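Local structure of glutathione S-transferase 2 (Onchocerca volvulus, 1TU7) at residues M104-Y109 with N203-Q208; K127-L132 with P173-F178; G138-L143 with H179-D184. The protein catalyses the conjugation of glutathione to electrophilic compounds as a pi-class homodimer and appears to be central to the parasite's detoxification system. All blocks are in the same frame, centred on the assembly; numbering follows the deposited sequence.

Contact 1 of 3, residues M104-Y109 with N203-Q208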
loop_
_atom_site.group_PDB
_atom_site.type_symbol
_atom_site.label_atom_id
_atom_site.label_comp_id
_atom_site.label_asym_id
_atom_site.label_seq_id
_atom_site.Cartn_x
_atom_site.Cartn_y
_atom_site.Cartn_z
ATOM N N MET A 104 15.687 -7.304 3.204
ATOM C CA MET A 104 16.832 -8.194 3.068
ATOM C C MET A 104 17.904 -7.523 2.215
ATOM O O MET A 104 19.056 -7.430 2.618
ATOM C CB MET A 104 16.419 -9.542 2.534
ATOM C CG MET A 104 17.556 -10.505 2.335
ATOM S SD MET A 104 18.397 -10.343 0.759
ATOM C CE MET A 104 17.051 -10.728 -0.324
ATOM N N ILE A 105 17.515 -7.001 1.053
ATOM C CA ILE A 105 18.456 -6.407 0.119
ATOM C C ILE A 105 19.233 -5.252 0.742
ATOM O O ILE A 105 20.460 -5.165 0.581
ATOM C CB ILE A 105 17.703 -5.899 -1.145
ATOM C CG1 ILE A 105 17.200 -7.055 -1.997
ATOM C CG2 ILE A 105 18.607 -4.961 -1.971
ATOM C CD1 ILE A 105 18.274 -7.889 -2.689
ATOM N N TYR A 106 18.534 -4.369 1.442
ATOM C CA TYR A 106 19.134 -3.094 1.862
ATOM C C TYR A 106 19.733 -3.184 3.260
ATOM O O TYR A 106 20.637 -2.403 3.573
ATOM C CB TYR A 106 18.142 -1.920 1.796
ATOM C CG TYR A 106 17.838 -1.468 0.383
ATOM C CD1 TYR A 106 16.692 -1.887 -0.259
ATOM C CD2 TYR A 106 18.683 -0.595 -0.312
ATOM C CE1 TYR A 106 16.397 -1.505 -1.543
ATOM C CE2 TYR A 106 18.380 -0.196 -1.615
ATOM C CZ TYR A 106 17.231 -0.668 -2.228
ATOM O OH TYR A 106 16.905 -0.269 -3.522
ATOM N N MET A 107 19.259 -4.113 4.088
ATOM C CA MET A 107 19.658 -4.151 5.502
ATOM C C MET A 107 20.498 -5.347 5.872
ATOM O O MET A 107 21.212 -5.287 6.875
ATOM C CB MET A 107 18.446 -4.166 6.453
ATOM C CG MET A 107 17.416 -3.067 6.250
ATOM S SD MET A 107 18.103 -1.438 6.397
ATOM C CE MET A 107 18.502 -1.387 8.132
ATOM N N ALA A 108 20.404 -6.448 5.131
ATOM C CA ALA A 108 20.999 -7.706 5.588
ATOM C C ALA A 108 21.360 -8.648 4.466
ATOM O O ALA A 108 21.257 -9.858 4.583
ATOM C CB ALA A 108 20.052 -8.383 6.556
ATOM N N TYR A 109 21.826 -8.109 3.352
ATOM C CA TYR A 109 22.058 -8.945 2.184
ATOM C C TYR A 109 23.138 -9.986 2.406
ATOM O O TYR A 109 23.027 -11.117 1.957
ATOM C CB TYR A 109 22.479 -8.075 1.000
ATOM C CG TYR A 109 22.655 -8.830 -0.275
ATOM C CD1 TYR A 109 21.565 -9.176 -1.062
ATOM C CD2 TYR A 109 23.913 -9.209 -0.729
ATOM C CE1 TYR A 109 21.719 -9.858 -2.261
ATOM C CE2 TYR A 109 24.072 -9.905 -1.911
ATOM C CZ TYR A 109 22.972 -10.228 -2.685
ATOM O OH TYR A 109 23.094 -10.908 -3.864
ATOM N N ASN A 203 17.924 -2.840 -7.634
ATOM C CA ASN A 203 17.873 -2.046 -6.416
ATOM C C ASN A 203 18.932 -0.952 -6.429
ATOM O O ASN A 203 19.846 -0.970 -7.232
ATOM C CB ASN A 203 18.070 -2.974 -5.214
ATOM C CG ASN A 203 17.103 -4.149 -5.251
ATOM O OD1 ASN A 203 17.494 -5.337 -5.386
ATOM N ND2 ASN A 203 15.844 -3.812 -5.209
ATOM N N GLY A 204 18.766 0.018 -5.540
ATOM C CA GLY A 204 19.632 1.193 -5.470
ATOM C C GLY A 204 21.012 0.966 -4.911
ATOM O O GLY A 204 21.901 1.820 -5.045
ATOM N N ASN A 205 21.215 -0.172 -4.262
ATOM C CA ASN A 205 22.527 -0.507 -3.732
ATOM C C ASN A 205 23.278 -1.518 -4.602
ATOM O O ASN A 205 24.347 -1.982 -4.239
ATOM C CB ASN A 205 22.390 -1.011 -2.290
ATOM C CG ASN A 205 21.683 -2.349 -2.202
ATOM O OD1 ASN A 205 21.213 -2.885 -3.215
ATOM N ND2 ASN A 205 21.631 -2.921 -0.993
ATOM N N GLY A 206 22.704 -1.870 -5.754
ATOM C CA GLY A 206 23.327 -2.760 -6.696
ATOM C C GLY A 206 23.340 -4.226 -6.298
ATOM O O GLY A 206 23.904 -5.032 -6.997
ATOM N N LYS A 207 22.698 -4.565 -5.181
ATOM C CA LYS A 207 22.597 -5.949 -4.758
ATOM C C LYS A 207 21.291 -6.520 -5.289
ATOM O O LYS A 207 20.300 -5.808 -5.350
ATOM C CB LYS A 207 22.650 -6.054 -3.229
ATOM C CG LYS A 207 23.835 -5.321 -2.592
ATOM C CD LYS A 207 23.938 -5.549 -1.078
ATOM C CE LYS A 207 24.934 -4.613 -0.464
ATOM N NZ LYS A 207 25.100 -4.888 1.014
ATOM N N GLN A 208 21.312 -7.786 -5.669
ATOM C CA GLN A 208 20.145 -8.508 -6.217
ATOM C C GLN A 208 20.365 -10.020 -6.316
ATOM O O GLN A 208 21.441 -10.499 -5.846
ATOM C CB GLN A 208 19.798 -7.977 -7.601
ATOM C CG GLN A 208 20.968 -7.948 -8.568
ATOM C CD GLN A 208 20.671 -7.142 -9.821
ATOM O OE1 GLN A 208 20.365 -5.938 -9.737
ATOM N NE2 GLN A 208 20.757 -7.793 -10.964
HETATM O O HOH W 1 22.389 -5.202 2.364
HETATM O O HOH W 2 14.719 -1.395 -4.640
HETATM O O HOH W 3 22.308 -1.359 1.347
HETATM O O HOH W 4 24.278 -8.853 -5.570
#
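Three direct hydrogen bonds, donated by a backbone N-H, a side-chain amide and a hydroxyl, join the C-terminal end of helix 81-107, and Y109 just beyond it, to the chain's tail. Y106, its CG anti to the carbonyl carbon (chi1 -73°), carries its hydroxyl across to the tail, where the backbone N of G204 donates to OH over 2.8 Å in a nearly straight line (170°). N205 gives a second bond in the same direction, ND2 to I105 O at 3.0 Å, approaching from above the carbonyl plane while the acceptor lies in the plane of the amide. Y109 reverses the direction: its CG is anti to the backbone N, and its OH donates in the carbonyl plane to Q208 O, 2.6 Å away; K113 also bonds this hydroxyl. The tail is shaped by a type I turn from N203 to G206 and by an Asx turn in which N205 OD1 accepts from K207 N, so that one amide both folds its own loop and reaches the helix. This is the all-helical C-terminal domain of the GST fold, and the Y106 side chain lies about 6 Å from bound glutathione. Waters add bridges: one molecule gives to I105 O and accepts from Y109 N and K207 NZ, another accepts from N203 ND2 and also bonds Y106 OH. K207 NZ has its salt-bridge partner in E110. Apolar contact is carried by the extended K207 chain, whose CB sits over the centre of one Y109 ring face in a CH-pi contact, 3.9 Å from the centroid, while CD packs on Y109 CB. I105 and N203 meet tip to tip, the I105 CG2 methyl in van der Waals contact with the amide oxygen N203 OD1 at 3.6 Å.

Contact 2 of 3, residues K127-L132 with P173-F178; sequences KFEKLL and PLLKVF. Unlike the reference sequence in segment 173-178: V177 (reference Ala).
E129 carries the polar part of this crossing between helix 109-132 and helix 173-183, whose segments pass 8.9 Å apart at 81°. Its CB rests against L175 CD1. CG then stands anti to the backbone N (chi1 178°), and a bend at chi2 (78°) turns the carboxylate onto the start of the other helix, where CD lies 3.6 Å from L174 CB. The two oxygens divide the work: OE1 accepts from L174 N at 2.8 Å and OE2 from L175 N at 2.9 Å, each through its syn lone pair. OE1 also touches P173 CD, and OE2 touches L175 CG. Within the GST C-terminal domain, a carboxylate from helix 109-132 thus accepts from two successive amides in the first turn of helix 173-183; the positive end of the helix dipole would be expected to favour its charged form. Beside it, L132, with CG anti to the backbone N, directs CD2 among L174 CB, L175 CD2 and F178 CB, at 4.0 Å from L175 CD2. F128 CB reaches the same L175 methyl, while its ring turns toward V94 and L97 of helix 81-107.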
loop_
_atom_site.group_PDB
_atom_site.type_symbol
_atom_site.label_atom_id
_atom_site.label_comp_id
_atom_site.label_asym_id
_atom_site.label_seq_id
_atom_site.Cartn_x
_atom_site.Cartn_y
_atom_site.Cartn_z
ATOM N N LYS A 127 1.780 -18.799 -1.089
ATOM C CA LYS A 127 0.543 -18.060 -0.916
ATOM C C LYS A 127 0.051 -17.567 -2.273
ATOM O O LYS A 127 -1.137 -17.585 -2.563
ATOM C CB LYS A 127 0.759 -16.868 0.030
ATOM C CG LYS A 127 0.978 -17.292 1.454
ATOM C CD LYS A 127 1.574 -16.171 2.324
ATOM C CE LYS A 127 1.766 -16.650 3.759
ATOM N NZ LYS A 127 2.256 -15.553 4.648
ATOM N N PHE A 128 0.971 -17.088 -3.099
ATOM C CA PHE A 128 0.623 -16.637 -4.456
ATOM C C PHE A 128 0.209 -17.760 -5.409
ATOM O O PHE A 128 -0.685 -17.572 -6.221
ATOM C CB PHE A 128 1.747 -15.834 -5.086
ATOM C CG PHE A 128 2.035 -14.576 -4.382
ATOM C CD1 PHE A 128 3.162 -14.420 -3.641
ATOM C CD2 PHE A 128 1.106 -13.538 -4.432
ATOM C CE1 PHE A 128 3.402 -13.231 -2.985
ATOM C CE2 PHE A 128 1.343 -12.367 -3.791
ATOM C CZ PHE A 128 2.484 -12.230 -3.051
ATOM N N GLU A 129 0.904 -18.894 -5.333
ATOM C CA GLU A 129 0.587 -20.031 -6.163
ATOM C C GLU A 129 -0.861 -20.459 -5.872
ATOM O O GLU A 129 -1.614 -20.774 -6.802
ATOM C CB GLU A 129 1.580 -21.154 -5.867
ATOM C CG GLU A 129 1.353 -22.453 -6.625
ATOM C CD GLU A 129 1.837 -22.435 -8.051
ATOM O OE1 GLU A 129 1.578 -23.421 -8.776
ATOM O OE2 GLU A 129 2.498 -21.480 -8.478
ATOM N N LYS A 130 -1.231 -20.471 -4.603
ATOM C CA LYS A 130 -2.571 -20.826 -4.166
ATOM C C LYS A 130 -3.615 -19.793 -4.623
ATOM O O LYS A 130 -4.682 -20.146 -5.108
ATOM C CB LYS A 130 -2.626 -21.055 -2.652
ATOM C CG LYS A 130 -3.987 -21.462 -2.088
ATOM C CD LYS A 130 -3.851 -21.917 -0.647
ATOM C CE LYS A 130 -5.172 -22.485 -0.118
ATOM N NZ LYS A 130 -5.095 -22.948 1.297
ATOM N N LEU A 131 -3.299 -18.518 -4.449
ATOM C CA LEU A 131 -4.282 -17.470 -4.736
ATOM C C LEU A 131 -4.480 -17.332 -6.227
ATOM O O LEU A 131 -5.604 -17.163 -6.687
ATOM C CB LEU A 131 -3.810 -16.158 -4.145
ATOM C CG LEU A 131 -4.738 -15.179 -3.454
ATOM C CD1 LEU A 131 -4.244 -13.716 -3.614
ATOM C CD2 LEU A 131 -6.219 -15.401 -3.582
ATOM N N LEU A 132 -3.402 -17.442 -7.000
ATOM C CA LEU A 132 -3.505 -17.286 -8.441
ATOM C C LEU A 132 -4.516 -18.276 -9.049
ATOM O O LEU A 132 -5.210 -17.931 -10.008
ATOM C CB LEU A 132 -2.129 -17.421 -9.073
ATOM C CG LEU A 132 -2.046 -17.281 -10.582
ATOM C CD1 LEU A 132 -2.467 -15.883 -11.022
ATOM C CD2 LEU A 132 -0.637 -17.556 -11.021
ATOM N N PRO A 173 4.426 -24.214 -10.189
ATOM C CA PRO A 173 4.226 -24.244 -11.637
ATOM C C PRO A 173 3.302 -23.163 -12.193
ATOM O O PRO A 173 3.527 -22.678 -13.307
ATOM C CB PRO A 173 3.675 -25.660 -11.870
ATOM C CG PRO A 173 3.109 -26.055 -10.556
ATOM C CD PRO A 173 3.921 -25.419 -9.515
ATOM N N LEU A 174 2.262 -22.795 -11.462
ATOM C CA LEU A 174 1.394 -21.712 -11.943
ATOM C C LEU A 174 2.175 -20.391 -11.993
ATOM O O LEU A 174 2.084 -19.652 -12.957
ATOM C CB LEU A 174 0.152 -21.541 -11.090
ATOM C CG LEU A 174 -0.791 -22.754 -10.998
ATOM C CD1 LEU A 174 -1.942 -22.479 -10.050
ATOM C CD2 LEU A 174 -1.314 -23.121 -12.349
ATOM N N LEU A 175 2.979 -20.122 -10.982
ATOM C CA LEU A 175 3.791 -18.911 -10.982
ATOM C C LEU A 175 4.847 -18.923 -12.052
ATOM O O LEU A 175 5.089 -17.910 -12.705
ATOM C CB LEU A 175 4.426 -18.690 -9.632
ATOM C CG LEU A 175 3.481 -18.412 -8.473
ATOM C CD1 LEU A 175 4.249 -18.298 -7.156
ATOM C CD2 LEU A 175 2.664 -17.174 -8.722
ATOM N N LYS A 176 5.512 -20.063 -12.226
ATOM C CA LYS A 176 6.574 -20.185 -13.220
ATOM C C LYS A 176 5.982 -19.941 -14.621
ATOM O O LYS A 176 6.569 -19.183 -15.398
ATOM C CB LYS A 176 7.237 -21.563 -13.130
ATOM C CG LYS A 176 8.441 -21.713 -14.080
ATOM C CD LYS A 176 9.019 -23.120 -14.038
ATOM C CE LYS A 176 10.125 -23.310 -15.041
ATOM N NZ LYS A 176 11.321 -22.548 -14.682
ATOM N N VAL A 177 4.828 -20.547 -14.908
ATOM C CA VAL A 177 4.193 -20.393 -16.218
ATOM C C VAL A 177 3.674 -18.965 -16.415
ATOM O O VAL A 177 3.790 -18.392 -17.502
ATOM C CB VAL A 177 3.066 -21.434 -16.383
ATOM C CG1 VAL A 177 2.263 -21.213 -17.634
ATOM C CG2 VAL A 177 3.709 -22.795 -16.408
ATOM N N PHE A 178 3.139 -18.387 -15.342
ATOM C CA PHE A 178 2.673 -17.001 -15.402
ATOM C C PHE A 178 3.832 -16.037 -15.723
ATOM O O PHE A 178 3.701 -15.131 -16.540
ATOM C CB PHE A 178 1.977 -16.602 -14.093
ATOM C CG PHE A 178 1.725 -15.123 -13.968
ATOM C CD1 PHE A 178 2.681 -14.273 -13.410
ATOM C CD2 PHE A 178 0.543 -14.578 -14.422
ATOM C CE1 PHE A 178 2.437 -12.919 -13.338
ATOM C CE2 PHE A 178 0.319 -13.233 -14.341
ATOM C CZ PHE A 178 1.261 -12.390 -13.791
#

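Contact 3 of 3, residues G138-L143 with H179-D184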
loop_
_atom_site.group_PDB
_atom_site.type_symbol
_atom_site.label_atom_id
_atom_site.label_comp_id
_atom_site.label_asym_id
_atom_site.label_seq_id
_atom_site.Cartn_x
_atom_site.Cartn_y
_atom_site.Cartn_z
ATOM N N GLY A 138 -5.773 -20.333 -12.458
ATOM C CA GLY A 138 -4.425 -19.808 -12.386
ATOM C C GLY A 138 -3.547 -20.058 -13.592
ATOM O O GLY A 138 -2.347 -19.899 -13.506
ATOM N N ARG A 139 -4.147 -20.388 -14.724
ATOM C CA ARG A 139 -3.422 -20.833 -15.902
ATOM C C ARG A 139 -3.228 -19.737 -16.934
ATOM O O ARG A 139 -2.617 -19.960 -17.980
ATOM C CB ARG A 139 -4.172 -22.005 -16.545
ATOM C CG ARG A 139 -4.234 -23.195 -15.605
ATOM C CD ARG A 139 -3.905 -24.527 -16.229
ATOM N NE ARG A 139 -3.579 -25.534 -15.216
ATOM C CZ ARG A 139 -2.363 -26.051 -14.982
ATOM N NH1 ARG A 139 -1.289 -25.660 -15.662
ATOM N NH2 ARG A 139 -2.229 -26.984 -14.047
ATOM N N ASN A 140 -3.726 -18.544 -16.633
ATOM C CA ASN A 140 -3.558 -17.411 -17.527
ATOM C C ASN A 140 -3.076 -16.199 -16.716
ATOM O O ASN A 140 -1.949 -16.200 -16.237
ATOM C CB ASN A 140 -4.858 -17.194 -18.333
ATOM C CG ASN A 140 -4.657 -16.388 -19.624
ATOM O OD1 ASN A 140 -5.588 -16.277 -20.470
ATOM N ND2 ASN A 140 -3.485 -15.874 -19.817
ATOM N N LEU A 141 -3.906 -15.189 -16.559
ATOM C CA LEU A 141 -3.532 -13.992 -15.803
ATOM C C LEU A 141 -4.293 -13.927 -14.485
ATOM O O LEU A 141 -5.135 -14.787 -14.161
ATOM C CB LEU A 141 -3.758 -12.737 -16.651
ATOM C CG LEU A 141 -3.056 -12.769 -18.028
ATOM C CD1 LEU A 141 -3.520 -11.617 -18.932
ATOM C CD2 LEU A 141 -1.550 -12.780 -17.832
ATOM N N ILE A 142 -4.072 -12.880 -13.688
ATOM C CA ILE A 142 -4.686 -12.844 -12.373
ATOM C C ILE A 142 -6.210 -12.876 -12.448
ATOM O O ILE A 142 -6.846 -13.551 -11.658
ATOM C CB ILE A 142 -4.131 -11.647 -11.572
ATOM C CG1 ILE A 142 -2.704 -11.954 -11.107
ATOM C CG2 ILE A 142 -4.987 -11.321 -10.361
ATOM C CD1 ILE A 142 -1.954 -10.753 -10.606
ATOM N N LEU A 143 -6.800 -12.189 -13.419
ATOM C CA LEU A 143 -8.263 -12.206 -13.555
ATOM C C LEU A 143 -8.762 -13.279 -14.501
ATOM O O LEU A 143 -9.978 -13.393 -14.723
ATOM C CB LEU A 143 -8.798 -10.840 -13.995
ATOM C CG LEU A 143 -8.765 -9.777 -12.899
ATOM C CD1 LEU A 143 -9.269 -8.421 -13.468
ATOM C CD2 LEU A 143 -9.577 -10.231 -11.674
ATOM N N HIS A 179 4.947 -16.201 -15.027
ATOM C CA HIS A 179 6.094 -15.348 -15.253
ATOM C C HIS A 179 6.544 -15.450 -16.710
ATOM O O HIS A 179 6.822 -14.430 -17.339
ATOM C CB HIS A 179 7.232 -15.687 -14.271
ATOM C CG HIS A 179 8.555 -15.155 -14.692
ATOM N ND1 HIS A 179 9.031 -13.921 -14.316
ATOM C CD2 HIS A 179 9.477 -15.679 -15.531
ATOM C CE1 HIS A 179 10.201 -13.718 -14.895
ATOM N NE2 HIS A 179 10.497 -14.777 -15.627
ATOM N N GLN A 180 6.566 -16.652 -17.257
ATOM C CA GLN A 180 7.017 -16.818 -18.638
ATOM C C GLN A 180 5.969 -16.257 -19.582
ATOM O O GLN A 180 6.319 -15.695 -20.602
ATOM C CB GLN A 180 7.308 -18.303 -18.971
ATOM C CG GLN A 180 8.060 -18.468 -20.320
ATOM C CD GLN A 180 9.420 -17.765 -20.331
ATOM O OE1 GLN A 180 10.244 -18.027 -19.466
ATOM N NE2 GLN A 180 9.659 -16.872 -21.322
ATOM N N ARG A 181 4.693 -16.413 -19.246
ATOM C CA ARG A 181 3.621 -15.897 -20.095
ATOM C C ARG A 181 3.707 -14.384 -20.232
ATOM O O ARG A 181 3.558 -13.828 -21.321
ATOM C CB ARG A 181 2.275 -16.309 -19.515
ATOM C CG ARG A 181 1.090 -15.830 -20.312
ATOM C CD ARG A 181 -0.244 -16.270 -19.750
ATOM N NE ARG A 181 -0.325 -17.713 -19.559
ATOM C CZ ARG A 181 -0.412 -18.645 -20.518
ATOM N NH1 ARG A 181 -0.480 -19.924 -20.154
ATOM N NH2 ARG A 181 -0.440 -18.330 -21.823
ATOM N N MET A 182 3.977 -13.715 -19.109
ATOM C CA MET A 182 4.135 -12.269 -19.128
ATOM C C MET A 182 5.339 -11.834 -19.946
ATOM O O MET A 182 5.269 -10.895 -20.758
ATOM C CB MET A 182 4.257 -11.761 -17.695
ATOM C CG MET A 182 2.914 -11.831 -16.969
ATOM S SD MET A 182 1.637 -10.670 -17.554
ATOM C CE MET A 182 2.395 -9.103 -17.102
ATOM N N LYS A 183 6.441 -12.543 -19.757
ATOM C CA LYS A 183 7.688 -12.205 -20.431
ATOM C C LYS A 183 7.538 -12.424 -21.933
ATOM O O LYS A 183 8.221 -11.795 -22.722
ATOM C CB LYS A 183 8.843 -13.047 -19.887
ATOM C CG LYS A 183 10.227 -12.484 -20.183
ATOM C CD LYS A 183 11.275 -13.297 -19.437
ATOM C CE LYS A 183 12.689 -13.150 -19.989
ATOM N NZ LYS A 183 13.621 -13.918 -19.112
ATOM N N ASP A 184 6.618 -13.300 -22.325
ATOM C CA ASP A 184 6.417 -13.624 -23.737
ATOM C C ASP A 184 5.485 -12.644 -24.427
ATOM O O ASP A 184 5.356 -12.664 -25.666
ATOM C CB ASP A 184 5.851 -15.033 -23.882
ATOM C CG ASP A 184 6.885 -16.116 -23.698
ATOM O OD1 ASP A 184 6.455 -17.287 -23.567
ATOM O OD2 ASP A 184 8.103 -15.889 -23.669
HETATM O O HOH W 5 -0.061 -18.158 -16.863
#
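A loop packs here against the last turns of a helix: residues 138-143, on the way from helix 109-132 to helix 149-164, lie along helix 173-183 in the C-terminal domain, with a small interface that is polar at its outer part and apolar beneath. R181 supplies most of the helix side. Its CG is anti to the backbone N and its chain runs straight to CD, then bends at chi3 (-54°), which brings the guanidinium alongside the loop backbone. NH1 comes within 3.0 Å of R139 O. NE is held by a water that accepts from it at 2.7 Å, in the plane of the guanidinium, and donates to N140 O at 2.8 Å; a single water therefore ties the arginine to the loop. The N140 side chain crosses that of R181 at about a right angle, its terminal amide lying against R181 CD, with the amide and guanidinium planes 68° apart.

The loop belongs to the all-helical part of the GST fold and leads into helix 149-164, where D151 accepts from I142 N; I142 also packs on Y86 and F90 of helix 81-107. Beneath the polar layer, L141, its CG anti to the carbonyl carbon (chi1 -54°), sends CD2 to M182 SD at 3.8 Å. The same methyl approaches R181 CD at 4.2 Å, so the aliphatic part of the arginine extends the apolar patch. M182 is bent at both chi2 and chi3, which curls the thioether round toward L141, and it also packs on F155 of helix 149-164 and on I147. L141 in turn rests on F178, one turn back along helix 173-183.

Contacts 2 and 3 are neighbours, their centres 9 Å apart, and both use helix 173-183: contact 2 holds its first turns and contact 3 its last ones. They touch directly, as where F178 CD2 lies 3.5 Å from N140 O. Contact 1 stands apart, about 25 Å from contact 2 and 27 Å from contact 3, centre to centre, and fastens the C-terminal tail near bound glutathione. Contact 2 is the most buried, in four of its seven touching residues, and sets largely buried leucine and phenylalanine packing beside one carboxylate. Contact 1, with two buried of eight, relies on direct hydrogen bonds, waters and a CH-pi contact; contact 3, with two of five, places a water-bridged arginine outside a leucine-methionine pair.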